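Local coordinates for protein cryptic loci regulator 2 (PDB 5IKJ) that promotes transcriptional silencing of fission-yeast heterochromatin, acting upstream of histone deacetylases and serving nucleosome positioning and the SHREC repressor complex, at residues 242-252 against 304-315; 257-265 against 527-536. One frame throughout, in Å; residues are numbered along the deposited sequence.

Contact 1: residues 242-252 against 304-315; sequences YRLGEVVWIDI and MAAADIEPWSRH
Strand 247-252 pairs antiparallel with the short strand 309-311, Trp249 and Glu310 exchanging both backbone bonds (Trp249 N to Glu310 O 2.9 Å, Glu310 N to Trp249 O 3.0 Å), and Asp251 N adds a further bond to Asp308 O, just before that strand. Tryptophan suits position 249 because its indole offers two broad faces and an N-H for nearby carbonyls. Its six-membered ring forms an offset stack with that of Trp312, centroids 4.4 Å apart and planes at 11°, while CB of His315 lies over the opposite face of the five-membered ring. Trp249 NE1 bonds to His315 O at 3.2 Å and weakly to Trp312 O. Trp312 is itself sandwiched, its other face receiving CG1 of Val247 in a CH-pi contact. On the Ile250 and Ile309 side, CG2 of Ile309 lies over the centre of the Tyr242 ring, 3.8 Å from its centroid, a CH-pi contact, and Tyr242 OH bonds weakly to Ile309 O. Ile250 CD1 lies alongside Ile309 CG1, and Ile250 CG2 meets Met304 CE tip to tip. Strand 255-266 flanks 247-252 on its other edge; Tyr290 of strand 288-294 touches Ile309, and helix 325-330 packs on Val247 and Trp312.

Contact 2: residues 257-265 against 527-536; sequences IPAIIVARN and WVDDDFYEYL
Trp527 opens a stretch that lies against strand 255-266 where that strand carries a classic beta bulge, Val262 and Ala263 both facing His291 of the neighbouring strand. The bulge brings two successive side chains to the same side, toward 527-536, and the incoming groups gather round them. The six-membered part of the Trp527 indole reaches the strand first: its chi1 of -164° sets CG anti to the backbone N and carries that end of the ring to Ile260 and Val262, which it meets obliquely. CZ3 of Trp527 lies 3.9 Å from Ile260 CG2, and its CZ2 lies 3.8 Å from Val262 CG1, a broad apolar surface suited to two beta-branched neighbours. Next in the chain, Val528 meets Val262 tip to tip, CG1 to CG2 at 3.8 Å, and its own CG2 lies over a face of the Trp527 ring.

The chain then turns into helix 531-540, where Phe532 N bonds to Asp529 O. Phe532 points at the strand, and its CE1 and CZ, at the end of the ring, approach CB and CG1 of Val262 obliquely, from the opposite direction; Tyr300 and Phe302 of strand 300-304 pack round the same ring. Tyr533 crosses obliquely, bringing OH to 3.7 Å from Val262 CG1, while CD1 of Phe532 sits over the centre of its ring. Val262 thus fills a pocket lined by four side chains, which a compact branched residue does well. No hydrogen bond joins the segments, and another protein's chain continues the packing on Trp527, Tyr533 and Leu536. One helical turn beyond Phe532, Leu536 reaches the second residue of the bulge, where the small side chain of Ala263 permits close approach: Leu536 CD1 rests 3.6 Å from Ala263 CB.

Both contacts are largely buried and belong to one antiparallel sheet, in which strands 247-252 and 255-266 follow each other in the chain and lie side by side; Ile250 O probably bonds to Ile257 N across them. Contact 1 builds the sheet itself, adding the edge strand 309-311, so backbone bonds share the work with aromatic stacking. Contact 2 instead lays a helix and its lead-in, from far along the chain, on the neighbouring strand by side-chain packing, with no hydrogen bond across it. Two further ties join them: Tyr242 O with Arg264 NH1, probably a hydrogen bond, and Glu246 O packed on Ile260 CG1. Both come near another protein's chain, contact 1 through Leu244 and contact 2 more widely.

Contact 1: residues 242-252 against 304-315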
loop_
_atom_site.group_PDB
_atom_site.type_symbol
_atom_site.label_atom_id
_atom_site.label_comp_id
_atom_site.label_asym_id
_atom_site.label_seq_id
_atom_site.Cartn_x
_atom_site.Cartn_y
_atom_site.Cartn_z
ATOM N N TYR A 242 1.877 -5.966 13.500
ATOM C CA TYR A 242 2.717 -4.798 13.704
ATOM C C TYR A 242 3.199 -4.272 12.357
ATOM O O TYR A 242 3.281 -5.006 11.369
ATOM C CB TYR A 242 3.898 -5.137 14.613
ATOM C CG TYR A 242 3.469 -5.440 16.028
ATOM C CD1 TYR A 242 3.349 -4.426 16.968
ATOM C CD2 TYR A 242 3.163 -6.737 16.422
ATOM C CE1 TYR A 242 2.947 -4.696 18.261
ATOM C CE2 TYR A 242 2.761 -7.015 17.715
ATOM C CZ TYR A 242 2.655 -5.991 18.629
ATOM O OH TYR A 242 2.252 -6.266 19.915
ATOM N N ARG A 243 3.513 -2.980 12.325
ATOM C CA ARG A 243 3.668 -2.259 11.071
ATOM C C ARG A 243 5.093 -1.749 10.905
ATOM O O ARG A 243 5.784 -1.435 11.879
ATOM C CB ARG A 243 2.664 -1.104 10.990
ATOM C CG ARG A 243 1.227 -1.602 10.964
ATOM C CD ARG A 243 0.200 -0.497 11.106
ATOM N NE ARG A 243 -1.146 -1.007 10.861
ATOM C CZ ARG A 243 -2.268 -0.349 11.140
ATOM N NH1 ARG A 243 -2.224 0.858 11.687
ATOM N NH2 ARG A 243 -3.442 -0.908 10.876
ATOM N N LEU A 244 5.518 -1.680 9.647
ATOM C CA LEU A 244 6.884 -1.298 9.315
ATOM C C LEU A 244 7.191 0.099 9.833
ATOM O O LEU A 244 6.481 1.060 9.519
ATOM C CB LEU A 244 7.075 -1.366 7.800
ATOM C CG LEU A 244 6.907 -2.759 7.190
ATOM C CD1 LEU A 244 6.871 -2.691 5.670
ATOM C CD2 LEU A 244 8.022 -3.682 7.655
ATOM N N GLY A 245 8.252 0.208 10.629
ATOM C CA GLY A 245 8.664 1.473 11.192
ATOM C C GLY A 245 8.144 1.759 12.583
ATOM O O GLY A 245 8.515 2.787 13.164
ATOM N N GLU A 246 7.303 0.892 13.140
ATOM C CA GLU A 246 6.756 1.127 14.467
ATOM C C GLU A 246 7.780 0.793 15.544
ATOM O O GLU A 246 8.626 -0.091 15.379
ATOM C CB GLU A 246 5.496 0.294 14.693
ATOM C CG GLU A 246 4.325 0.667 13.806
ATOM C CD GLU A 246 3.017 0.080 14.299
ATOM O OE1 GLU A 246 2.034 0.839 14.427
ATOM O OE2 GLU A 246 2.973 -1.141 14.565
ATOM N N VAL A 247 7.689 1.513 16.657
ATOM C CA VAL A 247 8.497 1.257 17.842
ATOM C C VAL A 247 7.684 0.384 18.785
ATOM O O VAL A 247 6.553 0.733 19.145
ATOM C CB VAL A 247 8.916 2.575 18.517
ATOM C CG1 VAL A 247 9.552 2.316 19.877
ATOM C CG2 VAL A 247 9.878 3.341 17.618
ATOM N N VAL A 248 8.254 -0.752 19.186
ATOM C CA VAL A 248 7.538 -1.775 19.931
ATOM C C VAL A 248 8.399 -2.229 21.105
ATOM O O VAL A 248 9.545 -1.809 21.265
ATOM C CB VAL A 248 7.155 -2.977 19.042
ATOM C CG1 VAL A 248 6.395 -2.511 17.805
ATOM C CG2 VAL A 248 8.396 -3.773 18.638
ATOM N N TRP A 249 7.823 -3.098 21.932
ATOM C CA TRP A 249 8.549 -3.793 22.986
ATOM C C TRP A 249 8.785 -5.233 22.555
ATOM O O TRP A 249 7.847 -5.921 22.137
ATOM C CB TRP A 249 7.780 -3.775 24.307
ATOM C CG TRP A 249 7.809 -2.465 25.028
ATOM C CD1 TRP A 249 6.754 -1.631 25.252
ATOM C CD2 TRP A 249 8.950 -1.839 25.630
ATOM N NE1 TRP A 249 7.165 -0.524 25.955
ATOM C CE2 TRP A 249 8.510 -0.628 26.198
ATOM C CE3 TRP A 249 10.300 -2.185 25.742
ATOM C CZ2 TRP A 249 9.370 0.240 26.867
ATOM C CZ3 TRP A 249 11.154 -1.320 26.407
ATOM C CH2 TRP A 249 10.685 -0.123 26.960
ATOM N N ILE A 250 10.032 -5.680 22.653
ATOM C CA ILE A 250 10.396 -7.065 22.382
ATOM C C ILE A 250 10.567 -7.791 23.708
ATOM O O ILE A 250 11.110 -7.236 24.670
ATOM C CB ILE A 250 11.679 -7.145 21.531
ATOM C CG1 ILE A 250 11.405 -6.696 20.094
ATOM C CG2 ILE A 250 12.267 -8.548 21.557
ATOM C CD1 ILE A 250 10.300 -7.463 19.401
ATOM N N ASP A 251 10.099 -9.035 23.758
ATOM C CA ASP A 251 10.189 -9.866 24.957
ATOM C C ASP A 251 10.902 -11.163 24.582
ATOM O O ASP A 251 10.290 -12.080 24.027
ATOM C CB ASP A 251 8.806 -10.135 25.545
ATOM C CG ASP A 251 8.867 -10.949 26.824
ATOM O OD1 ASP A 251 9.925 -10.938 27.487
ATOM O OD2 ASP A 251 7.855 -11.595 27.168
ATOM N N ILE A 252 12.198 -11.230 24.881
ATOM C CA ILE A 252 13.013 -12.415 24.642
ATOM C C ILE A 252 13.639 -12.826 25.966
ATOM O O ILE A 252 14.202 -11.986 26.677
ATOM C CB ILE A 252 14.106 -12.158 23.587
ATOM C CG1 ILE A 252 13.493 -11.659 22.278
ATOM C CG2 ILE A 252 14.897 -13.433 23.321
ATOM C CD1 ILE A 252 14.503 -11.026 21.338
ATOM N N MET A 304 10.899 -12.760 14.726
ATOM C CA MET A 304 10.090 -12.479 15.902
ATOM C C MET A 304 8.625 -12.764 15.606
ATOM O O MET A 304 8.142 -12.515 14.497
ATOM C CB MET A 304 10.258 -11.025 16.344
ATOM C CG MET A 304 11.682 -10.647 16.718
ATOM S SD MET A 304 12.393 -11.728 17.975
ATOM C CE MET A 304 11.323 -11.385 19.365
ATOM N N ALA A 305 7.924 -13.293 16.603
ATOM C CA ALA A 305 6.497 -13.550 16.504
ATOM C C ALA A 305 5.728 -12.484 17.273
ATOM O O ALA A 305 6.209 -11.947 18.276
ATOM C CB ALA A 305 6.150 -14.938 17.048
ATOM N N ALA A 306 4.522 -12.178 16.788
ATOM C CA ALA A 306 3.698 -11.168 17.442
ATOM C C ALA A 306 3.473 -11.498 18.912
ATOM O O ALA A 306 3.359 -10.590 19.742
ATOM C CB ALA A 306 2.359 -11.034 16.717
ATOM N N ALA A 307 3.413 -12.788 19.253
ATOM C CA ALA A 307 3.226 -13.189 20.643
ATOM C C ALA A 307 4.351 -12.699 21.544
ATOM O O ALA A 307 4.172 -12.644 22.766
ATOM C CB ALA A 307 3.118 -14.710 20.737
ATOM N N ASP A 308 5.505 -12.347 20.973
ATOM C CA ASP A 308 6.643 -11.851 21.735
ATOM C C ASP A 308 6.860 -10.355 21.531
ATOM O O ASP A 308 7.942 -9.841 21.836
ATOM C CB ASP A 308 7.908 -12.623 21.357
ATOM C CG ASP A 308 7.859 -14.073 21.793
ATOM O OD1 ASP A 308 8.016 -14.338 23.004
ATOM O OD2 ASP A 308 7.673 -14.949 20.923
ATOM N N ILE A 309 5.855 -9.649 21.019
ATOM C CA ILE A 309 5.932 -8.212 20.793
ATOM C C ILE A 309 4.701 -7.563 21.405
ATOM O O ILE A 309 3.589 -8.095 21.305
ATOM C CB ILE A 309 6.032 -7.869 19.292
ATOM C CG1 ILE A 309 7.106 -8.734 18.629
ATOM C CG2 ILE A 309 6.318 -6.377 19.112
ATOM C CD1 ILE A 309 7.326 -8.453 17.157
ATOM N N GLU A 310 4.900 -6.414 22.042
ATOM C CA GLU A 310 3.814 -5.664 22.643
ATOM C C GLU A 310 3.873 -4.217 22.179
ATOM O O GLU A 310 4.964 -3.686 21.941
ATOM C CB GLU A 310 3.887 -5.719 24.175
ATOM C CG GLU A 310 3.908 -7.136 24.725
ATOM C CD GLU A 310 3.240 -7.254 26.080
ATOM O OE1 GLU A 310 3.602 -6.483 26.995
ATOM O OE2 GLU A 310 2.348 -8.116 26.230
ATOM N N PRO A 311 2.723 -3.556 22.028
ATOM C CA PRO A 311 2.744 -2.157 21.588
ATOM C C PRO A 311 3.489 -1.278 22.580
ATOM O O PRO A 311 3.515 -1.542 23.783
ATOM C CB PRO A 311 1.258 -1.784 21.508
ATOM C CG PRO A 311 0.537 -3.082 21.409
ATOM C CD PRO A 311 1.346 -4.047 22.211
ATOM N N TRP A 312 4.097 -0.213 22.052
ATOM C CA TRP A 312 4.908 0.673 22.881
ATOM C C TRP A 312 4.143 1.185 24.092
ATOM O O TRP A 312 4.735 1.391 25.158
ATOM C CB TRP A 312 5.409 1.855 22.050
ATOM C CG TRP A 312 6.296 2.772 22.823
ATOM C CD1 TRP A 312 5.996 4.028 23.265
ATOM C CD2 TRP A 312 7.631 2.498 23.262
ATOM N NE1 TRP A 312 7.067 4.557 23.946
ATOM C CE2 TRP A 312 8.083 3.636 23.960
ATOM C CE3 TRP A 312 8.489 1.403 23.131
ATOM C CZ2 TRP A 312 9.355 3.710 24.521
ATOM C CZ3 TRP A 312 9.750 1.478 23.689
ATOM C CH2 TRP A 312 10.171 2.623 24.376
ATOM N N SER A 313 2.836 1.399 23.954
ATOM C CA SER A 313 2.036 1.966 25.033
ATOM C C SER A 313 1.702 0.961 26.127
ATOM O O SER A 313 0.995 1.319 27.075
ATOM C CB SER A 313 0.739 2.554 24.468
ATOM O OG SER A 313 0.064 1.612 23.655
ATOM N N ARG A 314 2.192 -0.277 26.031
ATOM C CA ARG A 314 1.870 -1.276 27.045
ATOM C C ARG A 314 2.744 -1.123 28.285
ATOM O O ARG A 314 2.252 -1.261 29.411
ATOM C CB ARG A 314 2.014 -2.682 26.462
ATOM C CG ARG A 314 1.677 -3.810 27.434
ATOM C CD ARG A 314 0.326 -3.596 28.106
ATOM N NE ARG A 314 -0.073 -4.730 28.934
ATOM C CZ ARG A 314 0.463 -5.020 30.116
ATOM N NH1 ARG A 314 1.438 -4.271 30.614
ATOM N NH2 ARG A 314 0.029 -6.070 30.799
ATOM N N HIS A 315 4.034 -0.838 28.105
ATOM C CA HIS A 315 4.953 -0.707 29.225
ATOM C C HIS A 315 5.609 0.670 29.217
ATOM O O HIS A 315 5.729 1.298 28.160
ATOM C CB HIS A 315 6.044 -1.784 29.178
ATOM C CG HIS A 315 5.512 -3.181 29.087
ATOM N ND1 HIS A 315 4.735 -3.748 30.075
ATOM C CD2 HIS A 315 5.654 -4.129 28.130
ATOM C CE1 HIS A 315 4.416 -4.982 29.727
ATOM N NE2 HIS A 315 4.961 -5.238 28.552
HETATM O O HOH W 1 3.678 0.326 19.177
#

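Contact 2: residues 257-265 against 527-536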
loop_
_atom_site.group_PDB
_atom_site.type_symbol
_atom_site.label_atom_id
_atom_site.label_comp_id
_atom_site.label_asym_id
_atom_site.label_seq_id
_atom_site.Cartn_x
_atom_site.Cartn_y
_atom_site.Cartn_z
ATOM N N ILE A 257 12.874 -5.503 25.424
ATOM C CA ILE A 257 13.876 -4.867 24.577
ATOM C C ILE A 257 13.168 -3.833 23.698
ATOM O O ILE A 257 12.220 -4.188 22.988
ATOM C CB ILE A 257 14.623 -5.901 23.718
ATOM C CG1 ILE A 257 15.449 -6.830 24.613
ATOM C CG2 ILE A 257 15.514 -5.214 22.688
ATOM C CD1 ILE A 257 16.005 -8.041 23.895
ATOM N N PRO A 258 13.586 -2.565 23.709
ATOM C CA PRO A 258 12.999 -1.599 22.767
ATOM C C PRO A 258 13.501 -1.869 21.357
ATOM O O PRO A 258 14.698 -2.069 21.140
ATOM C CB PRO A 258 13.484 -0.238 23.290
ATOM C CG PRO A 258 14.179 -0.511 24.596
ATOM C CD PRO A 258 14.611 -1.935 24.556
ATOM N N ALA A 259 12.583 -1.868 20.394
ATOM C CA ALA A 259 12.925 -2.249 19.034
ATOM C C ALA A 259 12.064 -1.469 18.053
ATOM O O ALA A 259 11.058 -0.856 18.422
ATOM C CB ALA A 259 12.747 -3.755 18.819
ATOM N N ILE A 260 12.479 -1.500 16.788
ATOM C CA ILE A 260 11.720 -0.915 15.692
ATOM C C ILE A 260 11.552 -1.980 14.619
ATOM O O ILE A 260 12.510 -2.682 14.276
ATOM C CB ILE A 260 12.405 0.337 15.111
ATOM C CG1 ILE A 260 11.529 0.960 14.019
ATOM C CG2 ILE A 260 13.783 -0.004 14.552
ATOM C CD1 ILE A 260 11.801 2.428 13.788
ATOM N N ILE A 261 10.334 -2.111 14.101
ATOM C CA ILE A 261 10.088 -3.044 13.009
ATOM C C ILE A 261 10.792 -2.520 11.761
ATOM O O ILE A 261 10.497 -1.423 11.282
ATOM C CB ILE A 261 8.583 -3.222 12.763
ATOM C CG1 ILE A 261 7.844 -3.568 14.062
ATOM C CG2 ILE A 261 8.333 -4.298 11.700
ATOM C CD1 ILE A 261 8.151 -4.949 14.630
ATOM N N VAL A 262 11.749 -3.294 11.250
ATOM C CA VAL A 262 12.447 -2.961 10.013
ATOM C C VAL A 262 11.872 -3.695 8.804
ATOM O O VAL A 262 11.859 -3.151 7.702
ATOM C CB VAL A 262 13.950 -3.261 10.172
ATOM C CG1 VAL A 262 14.699 -2.893 8.897
ATOM C CG2 VAL A 262 14.515 -2.523 11.374
ATOM N N ALA A 263 11.420 -4.932 8.974
ATOM C CA ALA A 263 10.975 -5.761 7.861
ATOM C C ALA A 263 10.023 -6.803 8.421
ATOM O O ALA A 263 9.904 -6.976 9.635
ATOM C CB ALA A 263 12.159 -6.418 7.138
ATOM N N ARG A 264 9.339 -7.489 7.518
ATOM C CA ARG A 264 8.387 -8.522 7.891
ATOM C C ARG A 264 8.056 -9.297 6.630
ATOM O O ARG A 264 8.164 -8.766 5.522
ATOM C CB ARG A 264 7.112 -7.929 8.511
ATOM C CG ARG A 264 6.205 -7.268 7.492
ATOM C CD ARG A 264 5.192 -6.341 8.129
ATOM N NE ARG A 264 4.340 -5.727 7.115
ATOM C CZ ARG A 264 3.341 -4.892 7.377
ATOM N NH1 ARG A 264 3.054 -4.562 8.629
ATOM N NH2 ARG A 264 2.626 -4.384 6.386
ATOM N N ASN A 265 7.671 -10.559 6.799
ATOM C CA ASN A 265 7.358 -11.406 5.660
ATOM C C ASN A 265 6.245 -12.362 6.050
ATOM O O ASN A 265 6.118 -12.750 7.214
ATOM C CB ASN A 265 8.587 -12.189 5.186
ATOM C CG ASN A 265 9.142 -13.103 6.260
ATOM O OD1 ASN A 265 9.979 -12.697 7.066
ATOM N ND2 ASN A 265 8.671 -14.345 6.281
ATOM N N TRP A 527 19.462 3.154 12.631
ATOM C CA TRP A 527 18.830 2.291 11.648
ATOM C C TRP A 527 19.764 1.111 11.370
ATOM O O TRP A 527 20.801 0.950 12.020
ATOM C CB TRP A 527 18.483 3.105 10.400
ATOM C CG TRP A 527 17.506 2.452 9.466
ATOM C CD1 TRP A 527 17.681 2.219 8.133
ATOM C CD2 TRP A 527 16.205 1.945 9.793
ATOM N NE1 TRP A 527 16.571 1.604 7.608
ATOM C CE2 TRP A 527 15.650 1.422 8.607
ATOM C CE3 TRP A 527 15.456 1.880 10.972
ATOM C CZ2 TRP A 527 14.383 0.846 8.565
ATOM C CZ3 TRP A 527 14.197 1.305 10.928
ATOM C CH2 TRP A 527 13.674 0.796 9.733
ATOM N N VAL A 528 19.411 0.267 10.408
ATOM C CA VAL A 528 20.167 -0.946 10.141
ATOM C C VAL A 528 21.203 -0.679 9.057
ATOM O O VAL A 528 21.129 0.299 8.308
ATOM C CB VAL A 528 19.236 -2.110 9.738
ATOM C CG1 VAL A 528 18.273 -2.431 10.868
ATOM C CG2 VAL A 528 18.477 -1.781 8.455
ATOM N N ASP A 529 22.187 -1.569 8.976
ATOM C CA ASP A 529 23.173 -1.565 7.906
ATOM C C ASP A 529 22.831 -2.651 6.889
ATOM O O ASP A 529 21.977 -3.509 7.122
ATOM C CB ASP A 529 24.582 -1.772 8.469
ATOM C CG ASP A 529 24.963 -0.716 9.489
ATOM O OD1 ASP A 529 24.057 -0.192 10.172
ATOM O OD2 ASP A 529 26.168 -0.411 9.609
ATOM N N ASP A 530 23.517 -2.607 5.746
ATOM C CA ASP A 530 23.188 -3.512 4.648
ATOM C C ASP A 530 23.326 -4.980 5.030
ATOM O O ASP A 530 22.704 -5.833 4.389
ATOM C CB ASP A 530 24.067 -3.211 3.432
ATOM C CG ASP A 530 23.505 -2.100 2.564
ATOM O OD1 ASP A 530 22.273 -1.891 2.578
ATOM O OD2 ASP A 530 24.295 -1.438 1.858
ATOM N N ASP A 531 24.127 -5.301 6.050
ATOM C CA ASP A 531 24.264 -6.696 6.458
ATOM C C ASP A 531 22.944 -7.257 6.970
ATOM O O ASP A 531 22.674 -8.454 6.809
ATOM C CB ASP A 531 25.344 -6.826 7.531
ATOM C CG ASP A 531 25.044 -5.990 8.757
ATOM O OD1 ASP A 531 24.353 -4.961 8.616
ATOM O OD2 ASP A 531 25.497 -6.362 9.861
ATOM N N PHE A 532 22.118 -6.411 7.593
ATOM C CA PHE A 532 20.794 -6.817 8.054
ATOM C C PHE A 532 20.067 -7.660 7.015
ATOM O O PHE A 532 19.519 -8.722 7.328
ATOM C CB PHE A 532 19.977 -5.566 8.388
ATOM C CG PHE A 532 18.628 -5.855 8.985
ATOM C CD1 PHE A 532 17.521 -6.049 8.174
ATOM C CD2 PHE A 532 18.465 -5.914 10.359
ATOM C CE1 PHE A 532 16.280 -6.306 8.724
ATOM C CE2 PHE A 532 17.226 -6.170 10.913
ATOM C CZ PHE A 532 16.132 -6.366 10.095
ATOM N N TYR A 533 20.057 -7.196 5.766
ATOM C CA TYR A 533 19.295 -7.862 4.720
ATOM C C TYR A 533 19.996 -9.103 4.186
ATOM O O TYR A 533 19.324 -9.991 3.648
ATOM C CB TYR A 533 19.011 -6.864 3.597
ATOM C CG TYR A 533 18.239 -5.665 4.092
ATOM C CD1 TYR A 533 16.853 -5.692 4.170
ATOM C CD2 TYR A 533 18.897 -4.519 4.513
ATOM C CE1 TYR A 533 16.144 -4.604 4.638
ATOM C CE2 TYR A 533 18.197 -3.425 4.982
ATOM C CZ TYR A 533 16.819 -3.474 5.043
ATOM O OH TYR A 533 16.118 -2.387 5.508
ATOM N N GLU A 534 21.290 -9.224 4.454
ATOM C CA GLU A 534 22.024 -10.425 4.113
ATOM C C GLU A 534 21.561 -11.462 5.140
ATOM O O GLU A 534 21.097 -12.533 4.778
ATOM C CB GLU A 534 23.530 -10.198 4.194
ATOM C CG GLU A 534 24.348 -11.463 4.002
ATOM C CD GLU A 534 25.718 -11.203 3.412
ATOM O OE1 GLU A 534 26.251 -10.092 3.591
ATOM O OE2 GLU A 534 26.262 -12.118 2.766
ATOM N N TYR A 535 21.670 -11.124 6.425
ATOM C CA TYR A 535 21.199 -12.000 7.492
ATOM C C TYR A 535 19.740 -12.384 7.282
ATOM O O TYR A 535 19.379 -13.566 7.349
ATOM C CB TYR A 535 21.372 -11.315 8.850
ATOM C CG TYR A 535 22.808 -11.089 9.262
ATOM C CD1 TYR A 535 23.655 -12.158 9.520
ATOM C CD2 TYR A 535 23.311 -9.804 9.412
ATOM C CE1 TYR A 535 24.967 -11.954 9.903
ATOM C CE2 TYR A 535 24.620 -9.589 9.796
ATOM C CZ TYR A 535 25.444 -10.667 10.041
ATOM O OH TYR A 535 26.749 -10.453 10.423
ATOM N N LEU A 536 18.883 -11.391 7.028
ATOM C CA LEU A 536 17.454 -11.648 6.877
ATOM C C LEU A 536 17.201 -12.719 5.825
ATOM O O LEU A 536 16.468 -13.684 6.067
ATOM C CB LEU A 536 16.726 -10.351 6.514
ATOM C CG LEU A 536 15.227 -10.272 6.826
ATOM C CD1 LEU A 536 14.705 -8.870 6.547
ATOM C CD2 LEU A 536 14.415 -11.287 6.038
#